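Local coordinates for inositol monophosphatase family protein (Staphylococcus aureus subsp. aureus MSSA476, PDB 4I3Y) that probably hydrolyses inositol monophosphates to inositol and inorganic phosphate with the help of magnesium, in a reaction inhibited by lithium, at residues E118-L123 / A137-G142; M122-Y127 / Q219-E224; P31-E36 / V49-K54; Q55-F60 / M93-G98. All blocks are in the same frame, centred on the assembly; numbering follows the deposited sequence.

Contact 1. Residues E118-L123 / A137-G142; sequences EGKPML and AIRGEG
R139 reaches across to the neighbouring strand and lies along it, its side chain passing M122, P121 and K120 in turn. With CG anti to the backbone N (chi1 180°) the first carbons run out toward M122, where the stem packs on the sulfur, M122 SD to R139 CD 3.3 Å, a tight contact. A bend further along, at chi3, then brings the guanidinium edge-on to the P121 carbonyl. There NH1 of R139 gives a nearly straight hydrogen bond of 2.7 Å to P121 O; the oxygen lies almost in the guanidinium plane, and the donor lies in the carbonyl plane. K120 passes over one face of the same group, toward its rim, crossing at about a right angle, with K120 CG 3.6 Å from R139 NH1. Arginine suits this place because its long apolar stem can follow the thioether while its flat end uses edge and face separately. The two positive ends come fairly close, K120 NZ to R139 NE 4.3 Å. E224 is the salt-bridge partner of R139, though modelled implausibly short and so of doubtful geometry.

Further along the strands the bonding passes from side chain to main chain: R139 N donates to M122 O at 3.0 Å. L123 and I138 then form an antiparallel non-hydrogen-bonded pair. Their branched side chains share one face of the sheet, CD2 of L123 resting on CG1 of I138 at 3.7 Å, and there L123 also meets helix 12-35. M122 and L123 form a classic beta bulge against Y115. The whole is the open end of an antiparallel beta hairpin, strands 120-128 and 133-138, within the large mixed sheet of the fold.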
loop_
_atom_site.group_PDB
_atom_site.type_symbol
_atom_site.label_atom_id
_atom_site.label_comp_id
_atom_site.label_asym_id
_atom_site.label_seq_id
_atom_site.Cartn_x
_atom_site.Cartn_y
_atom_site.Cartn_z
ATOM N N GLU A 118 25.934 -22.876 4.834
ATOM C CA GLU A 118 26.386 -23.710 3.689
ATOM C C GLU A 118 25.334 -23.661 2.612
ATOM O O GLU A 118 24.797 -24.697 2.199
ATOM C CB GLU A 118 26.662 -25.156 4.091
ATOM C CG GLU A 118 27.610 -25.244 5.257
ATOM C CD GLU A 118 27.994 -26.660 5.619
ATOM O OE1 GLU A 118 27.231 -27.630 5.376
ATOM O OE2 GLU A 118 29.097 -26.793 6.145
ATOM N N GLY A 119 24.990 -22.437 2.224
ATOM C CA GLY A 119 23.948 -22.195 1.221
ATOM C C GLY A 119 22.466 -22.548 1.469
ATOM O O GLY A 119 21.640 -22.378 0.567
ATOM N N LYS A 120 22.109 -23.022 2.664
ATOM C CA LYS A 120 20.713 -23.346 2.959
ATOM C C LYS A 120 20.127 -22.252 3.883
ATOM O O LYS A 120 20.741 -21.869 4.898
ATOM C CB LYS A 120 20.567 -24.740 3.583
ATOM C CG LYS A 120 19.142 -25.085 3.995
ATOM C CD LYS A 120 18.904 -26.583 4.083
ATOM C CE LYS A 120 19.495 -27.183 5.330
ATOM N NZ LYS A 120 18.735 -28.404 5.770
ATOM N N PRO A 121 18.979 -21.692 3.480
ATOM C CA PRO A 121 18.268 -20.651 4.278
ATOM C C PRO A 121 17.897 -21.270 5.645
ATOM O O PRO A 121 17.211 -22.303 5.672
ATOM C CB PRO A 121 16.945 -20.432 3.488
ATOM C CG PRO A 121 17.182 -20.967 2.142
ATOM C CD PRO A 121 18.209 -22.109 2.291
ATOM N N MET A 122 18.349 -20.638 6.724
ATOM C CA MET A 122 18.064 -21.032 8.095
ATOM C C MET A 122 17.205 -19.989 8.867
ATOM O O MET A 122 16.316 -20.388 9.636
ATOM C CB MET A 122 19.373 -21.283 8.875
ATOM C CG MET A 122 20.242 -22.419 8.326
ATOM S SD MET A 122 19.324 -23.968 8.268
ATOM C CE MET A 122 20.519 -25.129 7.630
ATOM N N LEU A 123 17.529 -18.701 8.709
ATOM C CA LEU A 123 16.795 -17.574 9.384
ATOM C C LEU A 123 16.507 -16.468 8.352
ATOM O O LEU A 123 17.355 -16.148 7.518
ATOM C CB LEU A 123 17.577 -16.968 10.541
ATOM C CG LEU A 123 17.981 -17.854 11.716
ATOM C CD1 LEU A 123 18.959 -17.076 12.626
ATOM C CD2 LEU A 123 16.788 -18.384 12.509
ATOM N N ALA A 137 11.123 -15.946 9.765
ATOM C CA ALA A 137 11.050 -17.352 9.405
ATOM C C ALA A 137 12.261 -18.068 10.046
ATOM O O ALA A 137 13.405 -17.583 9.958
ATOM C CB ALA A 137 11.078 -17.490 7.911
ATOM N N ILE A 138 11.977 -19.190 10.733
ATOM C CA ILE A 138 13.003 -19.989 11.411
ATOM C C ILE A 138 12.841 -21.440 11.073
ATOM O O ILE A 138 11.781 -22.021 11.360
ATOM C CB ILE A 138 12.911 -19.902 12.948
ATOM C CG1 ILE A 138 13.198 -18.478 13.411
ATOM C CG2 ILE A 138 13.835 -20.964 13.606
ATOM C CD1 ILE A 138 11.973 -17.801 13.921
ATOM N N ARG A 139 13.875 -22.020 10.453
ATOM C CA ARG A 139 13.821 -23.408 9.968
ATOM C C ARG A 139 13.574 -24.311 11.174
ATOM O O ARG A 139 14.319 -24.247 12.116
ATOM C CB ARG A 139 15.131 -23.748 9.264
ATOM C CG ARG A 139 15.327 -25.141 8.670
ATOM C CD ARG A 139 16.293 -24.982 7.462
ATOM N NE ARG A 139 15.558 -25.632 6.430
ATOM C CZ ARG A 139 15.215 -25.253 5.230
ATOM N NH1 ARG A 139 15.651 -24.197 4.560
ATOM N NH2 ARG A 139 14.456 -26.121 4.645
ATOM N N GLY A 140 12.510 -25.106 11.152
ATOM C CA GLY A 140 12.211 -26.011 12.272
ATOM C C GLY A 140 11.093 -25.462 13.163
ATOM O O GLY A 140 10.322 -26.231 13.716
ATOM N N GLU A 141 10.970 -24.142 13.268
ATOM C CA GLU A 141 9.940 -23.501 14.102
ATOM C C GLU A 141 8.726 -22.971 13.310
ATOM O O GLU A 141 7.609 -23.124 13.759
ATOM C CB GLU A 141 10.541 -22.318 14.817
ATOM C CG GLU A 141 10.882 -22.449 16.280
ATOM C CD GLU A 141 11.238 -21.084 16.882
ATOM O OE1 GLU A 141 10.312 -20.379 17.351
ATOM O OE2 GLU A 141 12.437 -20.682 16.906
ATOM N N GLY A 142 8.966 -22.286 12.179
ATOM C CA GLY A 142 7.927 -21.754 11.293
ATOM C C GLY A 142 8.131 -20.260 11.015
ATOM O O GLY A 142 9.218 -19.696 11.246
#

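Contact 2. Residues M122-Y127 / Q219-E224; sequences MLSYVY and QFLFAE
Strand 122-127 and helix 219-224 run nearly crosswise, their N-to-C directions 106° apart and their axes coming within 7.5 Å, with S124 and L221 nearest in the backbone. So close an approach suits a small residue, and S124 supplies it: OG lies 3.4 Å from CB of L221, while CB takes the ring of F222, 3.7 Å from CE2. The hydroxyl is not left in purely apolar company, since it has a weak hydrogen bond to A218 O. L221 extends its CG anti to the backbone N (chi1 -178°), and its methyl CD2 comes down on the strand itself, 3.3 Å from M122 O.

This is one interface of the layered alpha/beta fold of the inositol monophosphatase family. The helix packs on one face of the seven-stranded sheet, and helix 12-35 meets L123 and Y125 on the other.

F222 leans its ring toward the strand, with Y125 N near the ring plane at its edge. Two neighbours on the strand, S124 CB and V126 CG2, meet it obliquely, V126 CG2 being 4.3 Å from CE2 of F222. The compact branch of V126 fits a buried strand position beside the ring, and A137 on the next strand also touches F222.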
loop_
_atom_site.group_PDB
_atom_site.type_symbol
_atom_site.label_atom_id
_atom_site.label_comp_id
_atom_site.label_asym_id
_atom_site.label_seq_id
_atom_site.Cartn_x
_atom_site.Cartn_y
_atom_site.Cartn_z
ATOM N N MET A 122 18.349 -20.638 6.724
ATOM C CA MET A 122 18.064 -21.032 8.095
ATOM C C MET A 122 17.205 -19.989 8.867
ATOM O O MET A 122 16.316 -20.388 9.636
ATOM C CB MET A 122 19.373 -21.283 8.875
ATOM C CG MET A 122 20.242 -22.419 8.326
ATOM S SD MET A 122 19.324 -23.968 8.268
ATOM C CE MET A 122 20.519 -25.129 7.630
ATOM N N LEU A 123 17.529 -18.701 8.709
ATOM C CA LEU A 123 16.795 -17.574 9.384
ATOM C C LEU A 123 16.507 -16.468 8.352
ATOM O O LEU A 123 17.355 -16.148 7.518
ATOM C CB LEU A 123 17.577 -16.968 10.541
ATOM C CG LEU A 123 17.981 -17.854 11.716
ATOM C CD1 LEU A 123 18.959 -17.076 12.626
ATOM C CD2 LEU A 123 16.788 -18.384 12.509
ATOM N N SER A 124 15.297 -15.935 8.391
ATOM C CA SER A 124 14.888 -14.809 7.506
ATOM C C SER A 124 14.076 -13.770 8.230
ATOM O O SER A 124 13.310 -14.118 9.111
ATOM C CB SER A 124 14.083 -15.329 6.324
ATOM O OG SER A 124 14.907 -16.197 5.568
ATOM N N TYR A 125 14.233 -12.506 7.842
ATOM C CA TYR A 125 13.600 -11.419 8.527
ATOM C C TYR A 125 13.183 -10.352 7.527
ATOM O O TYR A 125 14.020 -9.945 6.694
ATOM C CB TYR A 125 14.590 -10.744 9.532
ATOM C CG TYR A 125 15.073 -11.719 10.580
ATOM C CD1 TYR A 125 14.288 -12.007 11.707
ATOM C CD2 TYR A 125 16.250 -12.434 10.385
ATOM C CE1 TYR A 125 14.702 -12.959 12.637
ATOM C CE2 TYR A 125 16.652 -13.417 11.252
ATOM C CZ TYR A 125 15.896 -13.645 12.398
ATOM O OH TYR A 125 16.347 -14.558 13.263
ATOM N N VAL A 126 11.922 -9.884 7.669
ATOM C CA VAL A 126 11.396 -8.699 6.988
ATOM C C VAL A 126 10.751 -7.797 8.031
ATOM O O VAL A 126 9.670 -8.102 8.575
ATOM C CB VAL A 126 10.401 -9.001 5.855
ATOM C CG1 VAL A 126 9.980 -7.672 5.196
ATOM C CG2 VAL A 126 11.030 -9.931 4.799
ATOM N N TYR A 127 11.431 -6.692 8.324
ATOM C CA TYR A 127 10.926 -5.808 9.380
ATOM C C TYR A 127 10.223 -4.646 8.771
ATOM O O TYR A 127 10.901 -3.686 8.299
ATOM C CB TYR A 127 12.055 -5.296 10.328
ATOM C CG TYR A 127 11.549 -4.554 11.562
ATOM C CD1 TYR A 127 10.241 -4.748 12.051
ATOM C CD2 TYR A 127 12.402 -3.673 12.275
ATOM C CE1 TYR A 127 9.785 -4.066 13.163
ATOM C CE2 TYR A 127 11.952 -2.960 13.395
ATOM C CZ TYR A 127 10.659 -3.171 13.824
ATOM O OH TYR A 127 10.233 -2.505 14.914
ATOM N N GLN A 219 12.912 -14.034 1.504
ATOM C CA GLN A 219 11.725 -14.634 0.972
ATOM C C GLN A 219 11.855 -16.150 0.694
ATOM O O GLN A 219 10.836 -16.888 0.776
ATOM C CB GLN A 219 11.283 -13.898 -0.302
ATOM C CG GLN A 219 10.722 -12.493 -0.075
ATOM C CD GLN A 219 11.770 -11.405 -0.147
ATOM O OE1 GLN A 219 12.830 -11.482 0.522
ATOM N NE2 GLN A 219 11.455 -10.321 -0.872
ATOM N N PHE A 220 13.075 -16.624 0.364
ATOM C CA PHE A 220 13.280 -18.080 0.152
ATOM C C PHE A 220 12.725 -18.890 1.278
ATOM O O PHE A 220 11.995 -19.843 1.051
ATOM C CB PHE A 220 14.763 -18.457 0.019
ATOM C CG PHE A 220 15.414 -17.979 -1.273
ATOM C CD1 PHE A 220 15.314 -18.733 -2.437
ATOM C CD2 PHE A 220 16.161 -16.783 -1.304
ATOM C CE1 PHE A 220 15.928 -18.274 -3.608
ATOM C CE2 PHE A 220 16.749 -16.336 -2.458
ATOM C CZ PHE A 220 16.613 -17.078 -3.630
ATOM N N LEU A 221 13.096 -18.562 2.516
ATOM C CA LEU A 221 12.656 -19.437 3.617
ATOM C C LEU A 221 11.167 -19.269 3.897
ATOM O O LEU A 221 10.461 -20.261 4.235
ATOM C CB LEU A 221 13.529 -19.175 4.866
ATOM C CG LEU A 221 13.237 -20.021 6.077
ATOM C CD1 LEU A 221 13.427 -21.465 5.691
ATOM C CD2 LEU A 221 14.172 -19.637 7.243
ATOM N N PHE A 222 10.647 -18.025 3.722
ATOM C CA PHE A 222 9.201 -17.831 3.825
ATOM C C PHE A 222 8.464 -18.718 2.830
ATOM O O PHE A 222 7.439 -19.298 3.175
ATOM C CB PHE A 222 8.811 -16.353 3.681
ATOM C CG PHE A 222 9.132 -15.501 4.903
ATOM C CD1 PHE A 222 8.227 -15.408 5.969
ATOM C CD2 PHE A 222 10.302 -14.764 4.973
ATOM C CE1 PHE A 222 8.532 -14.649 7.101
ATOM C CE2 PHE A 222 10.614 -13.989 6.094
ATOM C CZ PHE A 222 9.721 -13.909 7.146
ATOM N N ALA A 223 8.962 -18.785 1.587
ATOM C CA ALA A 223 8.268 -19.507 0.511
ATOM C C ALA A 223 8.301 -21.020 0.824
ATOM O O ALA A 223 7.283 -21.698 0.742
ATOM C CB ALA A 223 8.926 -19.215 -0.851
ATOM N N GLU A 224 9.456 -21.507 1.283
ATOM C CA GLU A 224 9.532 -22.920 1.687
ATOM C C GLU A 224 8.567 -23.253 2.851
ATOM O O GLU A 224 7.785 -24.198 2.766
ATOM C CB GLU A 224 10.965 -23.223 2.120
ATOM C CG GLU A 224 11.171 -24.650 2.614
ATOM C CD GLU A 224 12.632 -25.020 2.653
ATOM O OE1 GLU A 224 13.488 -24.183 2.353
ATOM O OE2 GLU A 224 12.906 -26.175 3.006
#

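Contact 3. Residues P31-E36 / V49-K54; sequences PQLIME and VTNVDK
L33 and V52 meet at the centre of this contact, where CG2 of V52 sits 3.7 Å from CB of L33. The same methyl also reaches the next residue, I34, lying 4.0 Å from I34 N and 4.4 Å from I34 CG1. A beta-branched valine suits this spot: its first torsion sets CG2 anti to the carbonyl carbon, against helix 12-35, while the other methyl, CG1, packs on I96. Beside V52, N51 packs against the C-terminal end of helix 12-35, where a polar side chain is compatible with the nearby backbone oxygens of L33 and E36.

What positions N51 and V52 is the start of helix 51-67. T50 occupies the N-cap and forms a capping box with D53. One carboxylate oxygen takes two bonds: T50 N reaches D53 OD1 at 2.8 Å from above the carboxylate plane, and T50 OG1 donates to the same atom at 2.6 Å. T50 OG1 in turn accepts a weak bond from V52 N at 3.0 Å. The other oxygen of D53 is held by the hydroxyl of T99, which ties the cap to helix 99-105.

Because its own capping box fixes the start of helix 51-67, the orientation of that first turn need not depend on polar bonds to helix 12-35, and the contact itself can be mainly nonpolar packing of V52 on L33 and I34.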
loop_
_atom_site.group_PDB
_atom_site.type_symbol
_atom_site.label_atom_id
_atom_site.label_comp_id
_atom_site.label_asym_id
_atom_site.label_seq_id
_atom_site.Cartn_x
_atom_site.Cartn_y
_atom_site.Cartn_z
ATOM N N PRO A 31 14.171 6.925 14.366
ATOM C CA PRO A 31 13.450 8.235 14.324
ATOM C C PRO A 31 14.448 9.371 14.153
ATOM O O PRO A 31 14.228 10.303 13.382
ATOM C CB PRO A 31 12.736 8.283 15.685
ATOM C CG PRO A 31 12.548 6.846 16.022
ATOM C CD PRO A 31 13.744 6.107 15.502
ATOM N N GLN A 32 15.586 9.234 14.820
ATOM C CA GLN A 32 16.672 10.213 14.680
ATOM C C GLN A 32 17.266 10.287 13.251
ATOM O O GLN A 32 17.370 11.379 12.645
ATOM C CB GLN A 32 17.762 9.954 15.753
ATOM C CG GLN A 32 18.849 11.031 15.827
ATOM C CD GLN A 32 18.265 12.386 16.146
ATOM O OE1 GLN A 32 17.655 12.576 17.205
ATOM N NE2 GLN A 32 18.419 13.329 15.222
ATOM N N LEU A 33 17.659 9.132 12.718
ATOM C CA LEU A 33 18.144 9.080 11.327
ATOM C C LEU A 33 17.151 9.777 10.337
ATOM O O LEU A 33 17.555 10.535 9.434
ATOM C CB LEU A 33 18.434 7.622 10.911
ATOM C CG LEU A 33 19.442 6.858 11.817
ATOM C CD1 LEU A 33 19.478 5.353 11.511
ATOM C CD2 LEU A 33 20.851 7.455 11.763
ATOM N N ILE A 34 15.869 9.487 10.508
ATOM C CA ILE A 34 14.847 10.075 9.684
ATOM C C ILE A 34 14.803 11.571 9.908
ATOM O O ILE A 34 14.796 12.298 8.943
ATOM C CB ILE A 34 13.465 9.503 9.973
ATOM C CG1 ILE A 34 13.521 7.984 9.788
ATOM C CG2 ILE A 34 12.422 10.211 9.099
ATOM C CD1 ILE A 34 12.753 7.427 8.642
ATOM N N MET A 35 14.775 12.034 11.166
ATOM C CA MET A 35 14.804 13.483 11.408
ATOM C C MET A 35 15.952 14.185 10.672
ATOM O O MET A 35 15.791 15.305 10.256
ATOM C CB MET A 35 14.845 13.832 12.912
ATOM C CG MET A 35 13.589 13.443 13.704
ATOM S SD MET A 35 13.591 13.741 15.517
ATOM C CE MET A 35 14.770 12.591 16.229
ATOM N N GLU A 36 17.097 13.525 10.500
ATOM C CA GLU A 36 18.251 14.137 9.842
ATOM C C GLU A 36 18.579 13.465 8.496
ATOM O O GLU A 36 19.737 13.337 8.107
ATOM C CB GLU A 36 19.461 14.149 10.806
ATOM C CG GLU A 36 19.963 12.766 11.223
ATOM C CD GLU A 36 20.950 12.781 12.402
ATOM O OE1 GLU A 36 21.672 11.769 12.598
ATOM O OE2 GLU A 36 20.995 13.793 13.139
ATOM N N VAL A 49 19.830 6.406 -2.040
ATOM C CA VAL A 49 20.391 5.823 -0.807
ATOM C C VAL A 49 20.453 6.923 0.239
ATOM O O VAL A 49 20.719 8.084 -0.098
ATOM C CB VAL A 49 21.782 5.087 -0.991
ATOM C CG1 VAL A 49 22.900 5.999 -1.537
ATOM C CG2 VAL A 49 22.247 4.505 0.337
ATOM N N THR A 50 20.091 6.601 1.478
ATOM C CA THR A 50 20.138 7.647 2.499
ATOM C C THR A 50 21.070 7.252 3.642
ATOM O O THR A 50 21.619 6.153 3.665
ATOM C CB THR A 50 18.747 7.910 3.108
ATOM O OG1 THR A 50 18.356 6.791 3.922
ATOM C CG2 THR A 50 17.694 8.188 1.971
ATOM N N ASN A 51 21.213 8.170 4.581
ATOM C CA ASN A 51 21.955 7.949 5.790
ATOM C C ASN A 51 21.270 6.881 6.609
ATOM O O ASN A 51 21.934 6.177 7.366
ATOM C CB ASN A 51 21.999 9.241 6.581
ATOM C CG ASN A 51 20.636 9.627 7.096
ATOM O OD1 ASN A 51 20.414 9.653 8.316
ATOM N ND2 ASN A 51 19.700 9.912 6.190
ATOM N N VAL A 52 19.946 6.733 6.448
ATOM C CA VAL A 52 19.233 5.665 7.145
ATOM C C VAL A 52 19.716 4.290 6.627
ATOM O O VAL A 52 20.086 3.393 7.425
ATOM C CB VAL A 52 17.708 5.793 7.006
ATOM C CG1 VAL A 52 16.981 4.623 7.690
ATOM C CG2 VAL A 52 17.199 7.167 7.487
ATOM N N ASP A 53 19.677 4.099 5.303
ATOM C CA ASP A 53 20.203 2.865 4.710
ATOM C C ASP A 53 21.638 2.613 5.227
ATOM O O ASP A 53 21.943 1.522 5.697
ATOM C CB ASP A 53 20.284 2.933 3.155
ATOM C CG ASP A 53 18.983 3.361 2.478
ATOM O OD1 ASP A 53 18.546 4.551 2.657
ATOM O OD2 ASP A 53 18.407 2.488 1.747
ATOM N N LYS A 54 22.525 3.602 5.058
ATOM C CA LYS A 54 23.970 3.459 5.393
ATOM C C LYS A 54 24.273 3.159 6.868
ATOM O O LYS A 54 25.008 2.188 7.172
ATOM C CB LYS A 54 24.727 4.682 4.942
ATOM C CG LYS A 54 24.683 4.905 3.423
ATOM C CD LYS A 54 25.652 6.033 3.062
ATOM C CE LYS A 54 26.122 5.991 1.629
ATOM N NZ LYS A 54 25.303 6.968 0.850
#

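Contact 4. Residues Q55-F60 / M93-G98; sequences QIQQQF and MDPIDG. With MG (magnesium ion), chain D; PO4 (phosphate ion), chain C.
M93, with CG anti to the backbone N (chi1 -179°), carries its thioether to helix 51-67, and a bend at chi3 turns CE toward I56 and F60, while I56 (chi1 -72°) spreads CG2 and CD1 over the opposing chain. That chain, from D94 to G98, is the DPIDG part of the DPxDGT signature of the inositol monophosphatase family, so the helix packs on the back of the metal site.

I56 CG2 touches both M93 CE and P95 CB, 3.7 Å from each. Further out, CD1 of I56 meets CD1 of I96 at 4.0 Å. The flexible methionine can follow the uneven surface of I56, Q57 and F60: its CE touches F60 CB at 3.6 Å, and SD makes an oblique Met-aromatic contact with the F60 ring. P95 packs along the side chain of Q57, from CB to the amide end, and its compact ring suits the corner that the chain turns here.

D94, the residue after M93 on the strand, points away from the helix to the magnesium, bound by D94 OD1 at 2.0 Å. After the corner the I96 carbonyl reaches the same ion, I96 O at 2.1 Å. E76, a water and two oxygens of a phosphate, probably from the crystallisation liquor, complete six ligands. T99 also bonds the phosphate, and at the N-cap position of helix 99-105, G98 N donates to phosphate O2 over 2.9 Å with an N-H...O angle of 130°.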
loop_
_atom_site.group_PDB
_atom_site.type_symbol
_atom_site.label_atom_id
_atom_site.label_comp_id
_atom_site.label_asym_id
_atom_site.label_seq_id
_atom_site.Cartn_x
_atom_site.Cartn_y
_atom_site.Cartn_z
ATOM N N GLN A 55 23.640 3.897 7.780
ATOM C CA GLN A 55 23.760 3.587 9.229
ATOM C C GLN A 55 23.230 2.215 9.686
ATOM O O GLN A 55 23.907 1.484 10.449
ATOM C CB GLN A 55 23.082 4.654 10.068
ATOM C CG GLN A 55 23.849 5.960 10.113
ATOM C CD GLN A 55 25.243 5.757 10.710
ATOM O OE1 GLN A 55 26.257 5.968 10.031
ATOM N NE2 GLN A 55 25.294 5.278 11.959
ATOM N N ILE A 56 22.022 1.851 9.242
ATOM C CA ILE A 56 21.468 0.532 9.571
ATOM C C ILE A 56 22.413 -0.564 9.096
ATOM O O ILE A 56 22.693 -1.512 9.847
ATOM C CB ILE A 56 20.073 0.352 8.985
ATOM C CG1 ILE A 56 19.075 1.235 9.778
ATOM C CG2 ILE A 56 19.706 -1.114 8.917
ATOM C CD1 ILE A 56 17.639 1.102 9.315
ATOM N N GLN A 57 22.963 -0.416 7.874
ATOM C CA GLN A 57 23.867 -1.442 7.362
ATOM C C GLN A 57 25.135 -1.554 8.211
ATOM O O GLN A 57 25.612 -2.633 8.555
ATOM C CB GLN A 57 24.288 -1.160 5.929
ATOM C CG GLN A 57 25.077 -2.347 5.380
ATOM C CD GLN A 57 25.256 -2.293 3.854
ATOM O OE1 GLN A 57 26.374 -2.200 3.372
ATOM N NE2 GLN A 57 24.189 -2.364 3.122
ATOM N N GLN A 58 25.702 -0.418 8.505
ATOM C CA GLN A 58 26.938 -0.433 9.220
ATOM C C GLN A 58 26.778 -0.832 10.708
ATOM O O GLN A 58 27.626 -1.563 11.259
ATOM C CB GLN A 58 27.661 0.875 8.968
ATOM C CG GLN A 58 27.220 2.036 9.751
ATOM C CD GLN A 58 28.443 2.611 10.410
ATOM O OE1 GLN A 58 28.794 3.782 10.215
ATOM N NE2 GLN A 58 29.139 1.764 11.168
ATOM N N GLN A 59 25.648 -0.460 11.312
ATOM C CA GLN A 59 25.342 -1.064 12.596
ATOM C C GLN A 59 25.225 -2.565 12.547
ATOM O O GLN A 59 25.677 -3.222 13.476
ATOM C CB GLN A 59 24.189 -0.400 13.293
ATOM C CG GLN A 59 24.542 1.038 13.613
ATOM C CD GLN A 59 23.383 1.810 14.180
ATOM O OE1 GLN A 59 23.364 3.050 14.136
ATOM N NE2 GLN A 59 22.414 1.096 14.745
ATOM N N PHE A 60 24.681 -3.153 11.480
ATOM C CA PHE A 60 24.585 -4.591 11.454
ATOM C C PHE A 60 25.940 -5.254 11.242
ATOM O O PHE A 60 26.211 -6.372 11.742
ATOM C CB PHE A 60 23.685 -5.113 10.353
ATOM C CG PHE A 60 23.412 -6.578 10.501
ATOM C CD1 PHE A 60 22.672 -7.038 11.601
ATOM C CD2 PHE A 60 23.932 -7.504 9.588
ATOM C CE1 PHE A 60 22.422 -8.374 11.737
ATOM C CE2 PHE A 60 23.702 -8.837 9.743
ATOM C CZ PHE A 60 22.955 -9.299 10.832
ATOM N N MET A 93 21.825 -8.800 3.487
ATOM C CA MET A 93 21.034 -7.692 4.069
ATOM C C MET A 93 20.627 -6.609 3.090
ATOM O O MET A 93 21.476 -6.041 2.397
ATOM C CB MET A 93 21.775 -6.995 5.209
ATOM C CG MET A 93 21.006 -5.847 5.873
ATOM S SD MET A 93 22.018 -4.974 7.106
ATOM C CE MET A 93 20.759 -4.624 8.313
ATOM N N ASP A 94 19.339 -6.253 3.127
ATOM C CA ASP A 94 18.888 -4.995 2.515
ATOM C C ASP A 94 18.572 -4.015 3.666
ATOM O O ASP A 94 17.559 -4.218 4.369
ATOM C CB ASP A 94 17.634 -5.240 1.701
ATOM C CG ASP A 94 17.347 -4.102 0.765
ATOM O OD1 ASP A 94 17.779 -2.962 1.055
ATOM O OD2 ASP A 94 16.771 -4.408 -0.279
ATOM N N PRO A 95 19.442 -2.997 3.899
ATOM C CA PRO A 95 19.203 -2.268 5.144
ATOM C C PRO A 95 17.927 -1.450 5.109
ATOM O O PRO A 95 17.249 -1.313 6.139
ATOM C CB PRO A 95 20.442 -1.411 5.290
ATOM C CG PRO A 95 20.966 -1.233 3.847
ATOM C CD PRO A 95 20.686 -2.561 3.203
ATOM N N ILE A 96 17.598 -0.867 3.947
ATOM C CA ILE A 96 16.237 -0.360 3.774
ATOM C C ILE A 96 15.773 -0.879 2.399
ATOM O O ILE A 96 16.366 -0.531 1.390
ATOM C CB ILE A 96 16.153 1.178 3.784
ATOM C CG1 ILE A 96 16.442 1.782 5.201
ATOM C CG2 ILE A 96 14.791 1.637 3.197
ATOM C CD1 ILE A 96 15.291 1.595 6.164
ATOM N N ASP A 97 14.743 -1.724 2.381
ATOM C CA ASP A 97 14.194 -2.165 1.127
ATOM C C ASP A 97 12.972 -1.253 0.902
ATOM O O ASP A 97 12.176 -1.119 1.784
ATOM C CB ASP A 97 13.825 -3.636 1.114
ATOM C CG ASP A 97 13.115 -4.022 -0.207
ATOM O OD1 ASP A 97 13.741 -3.792 -1.263
ATOM O OD2 ASP A 97 11.975 -4.544 -0.170
ATOM N N GLY A 98 12.856 -0.626 -0.269
ATOM C CA GLY A 98 11.917 0.478 -0.472
ATOM C C GLY A 98 12.428 1.857 -0.034
ATOM O O GLY A 98 11.679 2.664 0.552
HETATM MG MG MG D . 17.719 -1.353 -0.065
HETATM P P PO4 C . 16.310 -0.486 -2.182
HETATM O O1 PO4 C . 16.940 -0.515 -3.580
HETATM O O2 PO4 C . 14.906 0.173 -2.195
HETATM O O3 PO4 C . 16.215 -1.936 -1.774
HETATM O O4 PO4 C . 17.217 0.429 -1.297
HETATM O O HOH W 1 19.287 -0.190 1.106
#

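How the contacts relate
Contacts 2 and 4 are buried, whereas contacts 1 and 3 are only partly so. Contacts 1 and 2 share strand 120-128 and touch each other, so one strand meets both its hairpin partner and the helix over its face. Contacts 3 and 4 are joined through helix 51-67, first its capped start and then its next turns, and L33 CD2 packs on Q55 CG between them. Contacts 1, 2 and 4 all reach the seven-stranded sheet. Chemistry follows place: contact 1 uses an arginine and backbone bonds at the ends of two inner strands, contact 2 is mainly apolar, contact 3 pairs apolar packing with internal capping, and contact 4 alone carries metal ligands.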